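Local coordinates for separin (Saccharomyces cerevisiae, PDB 5U1T), which cleaves the cohesin subunit SCC1 as a caspase-like cysteine protease at anaphase onset, and is held inactive by securin for most of the cell cycle, at residues E501-E514 with N520-R533. Sequence-based numbering, arbitrary orientation.
Sequences EIMLSVLYGNSSIE and NWSQLSRMIFCSLR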
ATOM      1  N   GLU A 501     -32.580 -20.740  -5.498  1.00 56.50           N
ATOM      2  CA  GLU A 501     -31.758 -20.472  -4.341  1.00 55.29           C
ATOM      3  C   GLU A 501     -30.465 -19.809  -4.780  1.00 55.75           C
ATOM      4  O   GLU A 501     -30.036 -18.811  -4.209  1.00 53.31           O
ATOM      5  CB  GLU A 501     -31.460 -21.774  -3.618  1.00 52.45           C
ATOM      6  CG  GLU A 501     -30.632 -21.613  -2.420  1.00 54.82           C
ATOM      7  CD  GLU A 501     -30.381 -22.926  -1.723  1.00 58.91           C
ATOM      8  OE1 GLU A 501     -29.397 -23.624  -2.066  1.00 55.62           O
ATOM      9  OE2 GLU A 501     -31.183 -23.256  -0.825  1.00 65.76           O
ATOM     10  N   ILE A 502     -29.850 -20.381  -5.805  1.00 49.47           N
ATOM     11  CA  ILE A 502     -28.594 -19.881  -6.324  1.00 52.03           C
ATOM     12  C   ILE A 502     -28.716 -18.421  -6.813  1.00 57.22           C
ATOM     13  O   ILE A 502     -27.888 -17.556  -6.465  1.00 56.71           O
ATOM     14  CB  ILE A 502     -28.091 -20.808  -7.440  1.00 46.08           C
ATOM     15  CG1 ILE A 502     -28.189 -22.261  -6.957  1.00 44.86           C
ATOM     16  CG2 ILE A 502     -26.680 -20.445  -7.840  1.00 49.16           C
ATOM     17  CD1 ILE A 502     -27.290 -23.241  -7.677  1.00 48.86           C
ATOM     18  N   MET A 503     -29.756 -18.138  -7.590  1.00 54.16           N
ATOM     19  CA  MET A 503     -29.992 -16.784  -8.061  1.00 55.55           C
ATOM     20  C   MET A 503     -30.141 -15.790  -6.915  1.00 54.53           C
ATOM     21  O   MET A 503     -29.625 -14.669  -6.998  1.00 51.05           O
ATOM     22  CB  MET A 503     -31.244 -16.727  -8.938  1.00 57.16           C
ATOM     23  CG  MET A 503     -31.068 -17.362 -10.284  1.00 57.91           C
ATOM     24  SD  MET A 503     -32.624 -17.419 -11.200  1.00 57.44           S
ATOM     25  CE  MET A 503     -32.916 -15.674 -11.564  1.00 45.22           C
ATOM     26  N   LEU A 504     -30.870 -16.186  -5.869  1.00 52.77           N
ATOM     27  CA  LEU A 504     -31.075 -15.296  -4.727  1.00 55.08           C
ATOM     28  C   LEU A 504     -29.739 -15.051  -3.974  1.00 54.17           C
ATOM     29  O   LEU A 504     -29.473 -13.939  -3.489  1.00 55.35           O
ATOM     30  CB  LEU A 504     -32.138 -15.860  -3.789  1.00 46.96           C
ATOM     31  CG  LEU A 504     -33.589 -15.795  -4.283  1.00 54.13           C
ATOM     32  CD1 LEU A 504     -34.492 -16.611  -3.385  1.00 46.93           C
ATOM     33  CD2 LEU A 504     -34.106 -14.370  -4.372  1.00 49.21           C
ATOM     34  N   SER A 505     -28.905 -16.083  -3.908  1.00 49.25           N
ATOM     35  CA  SER A 505     -27.634 -16.018  -3.200  1.00 54.38           C
ATOM     36  C   SER A 505     -26.630 -15.042  -3.849  1.00 56.24           C
ATOM     37  O   SER A 505     -26.075 -14.172  -3.185  1.00 50.35           O
ATOM     38  CB  SER A 505     -27.022 -17.412  -3.118  1.00 49.54           C
ATOM     39  OG  SER A 505     -25.923 -17.409  -2.227  1.00 56.65           O
ATOM     40  N   VAL A 506     -26.419 -15.187  -5.149  1.00 52.23           N
ATOM     41  CA  VAL A 506     -25.541 -14.283  -5.861  1.00 48.24           C
ATOM     42  C   VAL A 506     -26.106 -12.876  -5.865  1.00 49.36           C
ATOM     43  O   VAL A 506     -25.366 -11.926  -5.649  1.00 55.03           O
ATOM     44  CB  VAL A 506     -25.283 -14.757  -7.304  1.00 50.20           C
ATOM     45  CG1 VAL A 506     -24.541 -13.711  -8.089  1.00 48.89           C
ATOM     46  CG2 VAL A 506     -24.498 -16.057  -7.286  1.00 45.96           C
ATOM     47  N   LEU A 507     -27.411 -12.720  -6.071  1.00 53.12           N
ATOM     48  CA  LEU A 507     -27.989 -11.369  -6.136  1.00 49.55           C
ATOM     49  C   LEU A 507     -27.947 -10.638  -4.790  1.00 47.90           C
ATOM     50  O   LEU A 507     -27.555  -9.487  -4.750  1.00 53.96           O
ATOM     51  CB  LEU A 507     -29.431 -11.389  -6.651  1.00 48.38           C
ATOM     52  CG  LEU A 507     -30.084 -10.001  -6.784  1.00 45.73           C
ATOM     53  CD1 LEU A 507     -29.886  -9.396  -8.152  1.00 46.90           C
ATOM     54  CD2 LEU A 507     -31.552 -10.048  -6.424  1.00 49.82           C
ATOM     55  N   TYR A 508     -28.350 -11.276  -3.699  1.00 49.26           N
ATOM     56  CA  TYR A 508     -28.353 -10.570  -2.426  1.00 55.16           C
ATOM     57  C   TYR A 508     -26.963 -10.563  -1.785  1.00 53.86           C
ATOM     58  O   TYR A 508     -26.656  -9.698  -0.967  1.00 53.49           O
ATOM     59  CB  TYR A 508     -29.386 -11.168  -1.470  1.00 53.37           C
ATOM     60  CG  TYR A 508     -30.782 -10.630  -1.705  1.00 58.50           C
ATOM     61  CD1 TYR A 508     -31.149  -9.375  -1.232  1.00 57.94           C
ATOM     62  CD2 TYR A 508     -31.736 -11.366  -2.418  1.00 59.93           C
ATOM     63  CE1 TYR A 508     -32.424  -8.859  -1.453  1.00 55.40           C
ATOM     64  CE2 TYR A 508     -33.020 -10.854  -2.635  1.00 59.71           C
ATOM     65  CZ  TYR A 508     -33.355  -9.596  -2.146  1.00 56.27           C
ATOM     66  OH  TYR A 508     -34.618  -9.061  -2.351  1.00 57.77           O
ATOM     67  N   GLY A 509     -26.129 -11.521  -2.170  1.00 52.14           N
ATOM     68  CA  GLY A 509     -24.734 -11.507  -1.796  1.00 54.09           C
ATOM     69  C   GLY A 509     -24.087 -10.187  -2.185  1.00 55.83           C
ATOM     70  O   GLY A 509     -23.312  -9.628  -1.416  1.00 56.51           O
ATOM     71  N   ASN A 510     -24.424  -9.687  -3.374  1.00 54.20           N
ATOM     72  CA  ASN A 510     -23.895  -8.422  -3.873  1.00 49.63           C
ATOM     73  C   ASN A 510     -24.583  -7.200  -3.291  1.00 49.92           C
ATOM     74  O   ASN A 510     -24.140  -6.082  -3.513  1.00 53.17           O
ATOM     75  CB  ASN A 510     -23.999  -8.359  -5.394  1.00 47.78           C
ATOM     76  CG  ASN A 510     -22.839  -9.043  -6.084  1.00 54.07           C
ATOM     77  OD1 ASN A 510     -22.904 -10.226  -6.434  1.00 55.15           O
ATOM     78  ND2 ASN A 510     -21.757  -8.303  -6.278  1.00 63.82           N
ATOM     79  N   SER A 511     -25.662  -7.408  -2.548  1.00 52.97           N
ATOM     80  CA  SER A 511     -26.416  -6.284  -2.009  1.00 53.46           C
ATOM     81  C   SER A 511     -25.919  -5.881  -0.621  1.00 55.24           C
ATOM     82  O   SER A 511     -25.187  -6.617   0.039  1.00 54.96           O
ATOM     83  CB  SER A 511     -27.918  -6.607  -1.946  1.00 56.46           C
ATOM     84  OG  SER A 511     -28.252  -7.329  -0.768  1.00 53.80           O
ATOM     85  N   SER A 512     -26.344  -4.701  -0.181  1.00 56.46           N
ATOM     86  CA  SER A 512     -26.004  -4.213   1.149  1.00 60.96           C
ATOM     87  C   SER A 512     -27.216  -4.274   2.066  1.00 58.80           C
ATOM     88  O   SER A 512     -27.201  -3.695   3.147  1.00 65.17           O
ATOM     89  CB  SER A 512     -25.485  -2.777   1.085  1.00 62.73           C
ATOM     90  OG  SER A 512     -26.539  -1.877   0.748  1.00 68.49           O
ATOM     91  N   ILE A 513     -28.265  -4.957   1.623  1.00 60.74           N
ATOM     92  CA  ILE A 513     -29.482  -5.087   2.411  1.00 64.62           C
ATOM     93  C   ILE A 513     -29.177  -5.864   3.678  1.00 62.54           C
ATOM     94  O   ILE A 513     -28.473  -6.860   3.636  1.00 60.50           O
ATOM     95  CB  ILE A 513     -30.604  -5.774   1.606  1.00 66.67           C
ATOM     96  CG1 ILE A 513     -30.903  -4.952   0.343  1.00 64.40           C
ATOM     97  CG2 ILE A 513     -31.840  -5.961   2.472  1.00 62.13           C
ATOM     98  CD1 ILE A 513     -31.969  -5.541  -0.562  1.00 64.71           C
ATOM     99  N   GLU A 514     -29.708  -5.395   4.802  1.00 67.51           N
ATOM    100  CA  GLU A 514     -29.292  -5.865   6.119  1.00 67.43           C
ATOM    101  C   GLU A 514     -29.600  -7.335   6.432  1.00 69.41           C
ATOM    102  O   GLU A 514     -28.670  -8.157   6.516  1.00 75.72           O
ATOM    103  CB  GLU A 514     -29.920  -4.978   7.200  1.00 81.15           C
ATOM    104  CG  GLU A 514     -29.395  -3.530   7.208  1.00 95.71           C
ATOM    105  CD  GLU A 514     -30.090  -2.628   8.257  1.00116.06           C
ATOM    106  OE1 GLU A 514     -31.121  -3.068   8.855  1.00123.37           O
ATOM    107  OE2 GLU A 514     -29.598  -1.479   8.477  1.00116.54           O
ATOM    108  N   ASN A 520     -31.818 -20.134   5.277  1.00 70.33           N
ATOM    109  CA  ASN A 520     -32.748 -20.972   4.518  1.00 64.49           C
ATOM    110  C   ASN A 520     -32.058 -21.836   3.456  1.00 66.32           C
ATOM    111  O   ASN A 520     -32.670 -22.773   2.917  1.00 72.47           O
ATOM    112  CB  ASN A 520     -33.800 -20.108   3.814  1.00 66.26           C
ATOM    113  CG  ASN A 520     -34.858 -19.581   4.758  1.00 67.94           C
ATOM    114  OD1 ASN A 520     -34.935 -20.001   5.914  1.00 72.32           O
ATOM    115  ND2 ASN A 520     -35.691 -18.659   4.268  1.00 67.26           N
ATOM    116  N   TRP A 521     -30.804 -21.512   3.128  1.00 62.26           N
ATOM    117  CA  TRP A 521     -30.170 -22.070   1.929  1.00 56.63           C
ATOM    118  C   TRP A 521     -29.218 -23.210   2.246  1.00 56.98           C
ATOM    119  O   TRP A 521     -28.708 -23.316   3.374  1.00 60.45           O
ATOM    120  CB  TRP A 521     -29.430 -20.969   1.166  1.00 55.86           C
ATOM    121  CG  TRP A 521     -30.320 -19.803   0.823  1.00 59.98           C
ATOM    122  CD1 TRP A 521     -31.675 -19.829   0.672  1.00 56.71           C
ATOM    123  CD2 TRP A 521     -29.921 -18.438   0.610  1.00 58.42           C
ATOM    124  NE1 TRP A 521     -32.142 -18.578   0.361  1.00 51.77           N
ATOM    125  CE2 TRP A 521     -31.092 -17.703   0.321  1.00 58.34           C
ATOM    126  CE3 TRP A 521     -28.695 -17.771   0.622  1.00 47.80           C
ATOM    127  CZ2 TRP A 521     -31.067 -16.329   0.059  1.00 58.15           C
ATOM    128  CZ3 TRP A 521     -28.675 -16.420   0.349  1.00 52.24           C
ATOM    129  CH2 TRP A 521     -29.846 -15.710   0.077  1.00 52.02           C
ATOM    130  N   SER A 522     -28.980 -24.066   1.259  1.00 52.43           N
ATOM    131  CA  SER A 522     -27.950 -25.091   1.396  1.00 59.50           C
ATOM    132  C   SER A 522     -26.603 -24.449   1.768  1.00 60.76           C
ATOM    133  O   SER A 522     -26.361 -23.295   1.409  1.00 57.95           O
ATOM    134  CB  SER A 522     -27.822 -25.855   0.100  1.00 58.77           C
ATOM    135  OG  SER A 522     -27.588 -24.916  -0.926  1.00 62.02           O
ATOM    136  N   GLN A 523     -25.737 -25.189   2.466  1.00 60.16           N
ATOM    137  CA  GLN A 523     -24.440 -24.655   2.892  1.00 59.93           C
ATOM    138  C   GLN A 523     -23.677 -23.979   1.762  1.00 57.12           C
ATOM    139  O   GLN A 523     -23.188 -22.867   1.937  1.00 62.18           O
ATOM    140  CB  GLN A 523     -23.554 -25.747   3.502  1.00 63.06           C
ATOM    141  CG  GLN A 523     -23.922 -26.177   4.927  1.00 72.44           C
ATOM    142  CD  GLN A 523     -23.707 -25.086   5.986  1.00 83.16           C
ATOM    143  OE1 GLN A 523     -22.568 -24.677   6.255  1.00 83.74           O
ATOM    144  NE2 GLN A 523     -24.806 -24.618   6.597  1.00 76.99           N
ATOM    145  N   LEU A 524     -23.584 -24.631   0.603  1.00 52.51           N
ATOM    146  CA  LEU A 524     -22.770 -24.105  -0.497  1.00 52.09           C
ATOM    147  C   LEU A 524     -23.328 -22.803  -1.047  1.00 59.57           C
ATOM    148  O   LEU A 524     -22.584 -22.001  -1.604  1.00 58.43           O
ATOM    149  CB  LEU A 524     -22.645 -25.120  -1.637  1.00 52.62           C
ATOM    150  CG  LEU A 524     -21.604 -26.236  -1.513  1.00 51.59           C
ATOM    151  CD1 LEU A 524     -21.723 -27.187  -2.674  1.00 54.41           C
ATOM    152  CD2 LEU A 524     -20.192 -25.686  -1.426  1.00 57.14           C
ATOM    153  N   SER A 525     -24.641 -22.605  -0.905  1.00 56.39           N
ATOM    154  CA  SER A 525     -25.275 -21.375  -1.344  1.00 52.42           C
ATOM    155  C   SER A 525     -24.981 -20.261  -0.342  1.00 54.99           C
ATOM    156  O   SER A 525     -24.749 -19.113  -0.715  1.00 56.01           O
ATOM    157  CB  SER A 525     -26.785 -21.571  -1.514  1.00 54.55           C
ATOM    158  OG  SER A 525     -27.047 -22.489  -2.555  1.00 58.16           O
ATOM    159  N   ARG A 526     -24.992 -20.618   0.935  1.00 55.47           N
ATOM    160  CA  ARG A 526     -24.651 -19.682   1.987  1.00 55.17           C
ATOM    161  C   ARG A 526     -23.182 -19.298   1.918  1.00 55.08           C
ATOM    162  O   ARG A 526     -22.827 -18.166   2.236  1.00 52.48           O
ATOM    163  CB  ARG A 526     -24.976 -20.274   3.345  1.00 57.54           C
ATOM    164  CG  ARG A 526     -26.400 -20.717   3.454  1.00 56.11           C
ATOM    165  CD  ARG A 526     -26.673 -21.225   4.828  1.00 56.43           C
ATOM    166  NE  ARG A 526     -26.440 -20.172   5.798  1.00 59.55           N
ATOM    167  CZ  ARG A 526     -26.425 -20.358   7.113  1.00 60.23           C
ATOM    168  NH1 ARG A 526     -26.200 -19.322   7.913  1.00 61.56           N
ATOM    169  NH2 ARG A 526     -26.627 -21.569   7.625  1.00 55.85           N
ATOM    170  N   MET A 527     -22.339 -20.235   1.480  1.00 58.85           N
ATOM    171  CA  MET A 527     -20.899 -19.977   1.363  1.00 54.85           C
ATOM    172  C   MET A 527     -20.605 -18.964   0.284  1.00 53.06           C
ATOM    173  O   MET A 527     -19.801 -18.079   0.485  1.00 52.27           O
ATOM    174  CB  MET A 527     -20.126 -21.262   1.091  1.00 50.18           C
ATOM    175  CG  MET A 527     -19.953 -22.095   2.332  1.00 52.58           C
ATOM    176  SD  MET A 527     -19.165 -23.686   2.084  1.00 61.20           S
ATOM    177  CE  MET A 527     -17.476 -23.248   1.757  1.00 61.89           C
ATOM    178  N   ILE A 528     -21.259 -19.083  -0.863  1.00 52.60           N
ATOM    179  CA  ILE A 528     -21.087 -18.073  -1.887  1.00 51.52           C
ATOM    180  C   ILE A 528     -21.578 -16.736  -1.324  1.00 55.99           C
ATOM    181  O   ILE A 528     -20.919 -15.715  -1.499  1.00 56.59           O
ATOM    182  CB  ILE A 528     -21.819 -18.430  -3.192  1.00 46.82           C
ATOM    183  CG1 ILE A 528     -21.147 -19.638  -3.849  1.00 49.53           C
ATOM    184  CG2 ILE A 528     -21.777 -17.262  -4.156  1.00 47.93           C
ATOM    185  CD1 ILE A 528     -21.780 -20.104  -5.138  1.00 42.05           C
ATOM    186  N   PHE A 529     -22.705 -16.756  -0.610  1.00 52.56           N
ATOM    187  CA  PHE A 529     -23.302 -15.545  -0.034  1.00 52.52           C
ATOM    188  C   PHE A 529     -22.364 -14.793   0.922  1.00 52.05           C
ATOM    189  O   PHE A 529     -22.160 -13.588   0.797  1.00 51.89           O
ATOM    190  CB  PHE A 529     -24.591 -15.914   0.690  1.00 48.02           C
ATOM    191  CG  PHE A 529     -25.318 -14.752   1.253  1.00 45.75           C
ATOM    192  CD1 PHE A 529     -25.967 -13.857   0.420  1.00 51.21           C
ATOM    193  CD2 PHE A 529     -25.376 -14.555   2.624  1.00 50.34           C
ATOM    194  CE1 PHE A 529     -26.652 -12.766   0.942  1.00 50.88           C
ATOM    195  CE2 PHE A 529     -26.062 -13.475   3.159  1.00 46.53           C
ATOM    196  CZ  PHE A 529     -26.702 -12.581   2.319  1.00 49.53           C
ATOM    197  N   CYS A 530     -21.818 -15.520   1.887  1.00 51.57           N
ATOM    198  CA  CYS A 530     -20.833 -14.993   2.827  1.00 54.79           C
ATOM    199  C   CYS A 530     -19.607 -14.376   2.152  1.00 55.12           C
ATOM    200  O   CYS A 530     -19.142 -13.293   2.525  1.00 50.04           O
ATOM    201  CB  CYS A 530     -20.376 -16.110   3.760  1.00 53.65           C
ATOM    202  SG  CYS A 530     -21.651 -16.649   4.879  1.00 54.55           S
ATOM    203  N   SER A 531     -19.093 -15.089   1.159  1.00 48.95           N
ATOM    204  CA  SER A 531     -17.918 -14.647   0.438  1.00 50.15           C
ATOM    205  C   SER A 531     -18.200 -13.358  -0.288  1.00 57.32           C
ATOM    206  O   SER A 531     -17.328 -12.501  -0.386  1.00 63.31           O
ATOM    207  CB  SER A 531     -17.446 -15.718  -0.536  1.00 50.00           C
ATOM    208  OG  SER A 531     -17.023 -16.859   0.193  1.00 55.10           O
ATOM    209  N   LEU A 532     -19.420 -13.228  -0.796  1.00 58.67           N
ATOM    210  CA  LEU A 532     -19.838 -12.028  -1.505  1.00 56.40           C
ATOM    211  C   LEU A 532     -19.993 -10.873  -0.519  1.00 58.09           C
ATOM    212  O   LEU A 532     -19.739  -9.726  -0.859  1.00 55.93           O
ATOM    213  CB  LEU A 532     -21.154 -12.265  -2.267  1.00 56.74           C
ATOM    214  CG  LEU A 532     -21.154 -12.706  -3.739  1.00 57.88           C
ATOM    215  CD1 LEU A 532     -20.525 -11.656  -4.628  1.00 64.56           C
ATOM    216  CD2 LEU A 532     -20.390 -13.975  -3.926  1.00 61.85           C
ATOM    217  N   ARG A 533     -20.402 -11.186   0.708  1.00 58.01           N
ATOM    218  CA  ARG A 533     -20.778 -10.167   1.686  1.00 56.84           C
ATOM    219  C   ARG A 533     -19.672  -9.696   2.602  1.00 58.66           C
ATOM    220  O   ARG A 533     -19.817  -8.675   3.253  1.00 61.54           O
ATOM    221  CB  ARG A 533     -21.898 -10.682   2.570  1.00 58.59           C
ATOM    222  CG  ARG A 533     -23.191 -10.879   1.862  1.00 56.75           C
ATOM    223  CD  ARG A 533     -24.270 -10.413   2.775  1.00 55.82           C
ATOM    224  NE  ARG A 533     -24.848  -9.187   2.266  1.00 55.16           N
ATOM    225  CZ  ARG A 533     -25.792  -8.503   2.888  1.00 52.72           C
ATOM    226  NH1 ARG A 533     -26.262  -8.920   4.053  1.00 52.32           N
ATOM    227  NH2 ARG A 533     -26.257  -7.401   2.331  1.00 58.49           N
TER
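Helices 501-509 and 523-533 run nearly parallel, 11° between their directions and 8.4 Å between axes at closest approach; the CA atoms of G509 and F529 lie 4.6 Å apart. G509, lacking a side chain, lets the helices meet here: L532 CB packs on its carbonyl, and the F529 ring brings its edge to the G509 backbone, while R533 CG lies over one face of that ring. At the other end E501, extended with CG anti to the backbone N (chi1 -180°), carries its carboxylate to the start of helix 523-533. There E501 OE1 accepts from the N-cap hydroxyl S522 OG and from S525 OG at 2.7 Å, while S522 N donates to E501 OE2 at 3.1 Å; the helix N-terminus probably stabilises the negative charge. The W521 ring lies alongside the E501 stem, CD1 3.7 Å from E501 CG, and lays a face over S505 N. Small enough for the narrow gap, S505 donates a hydrogen bond from OG to S525 O (2.6 Å), which F529 N reaches from the opposite face. R533 bends its long chain so that NH2 bonds both S511 O (nearly straight, 176°) and I513 O, tying its helix to their loop. Within the helical domain, V506 and I528 touch F474 of helix 470-485, H551 also bonds E501 OE1, helix 557-572 covers M527, I528 and C530, and another protein's chain packs on N510 and L532.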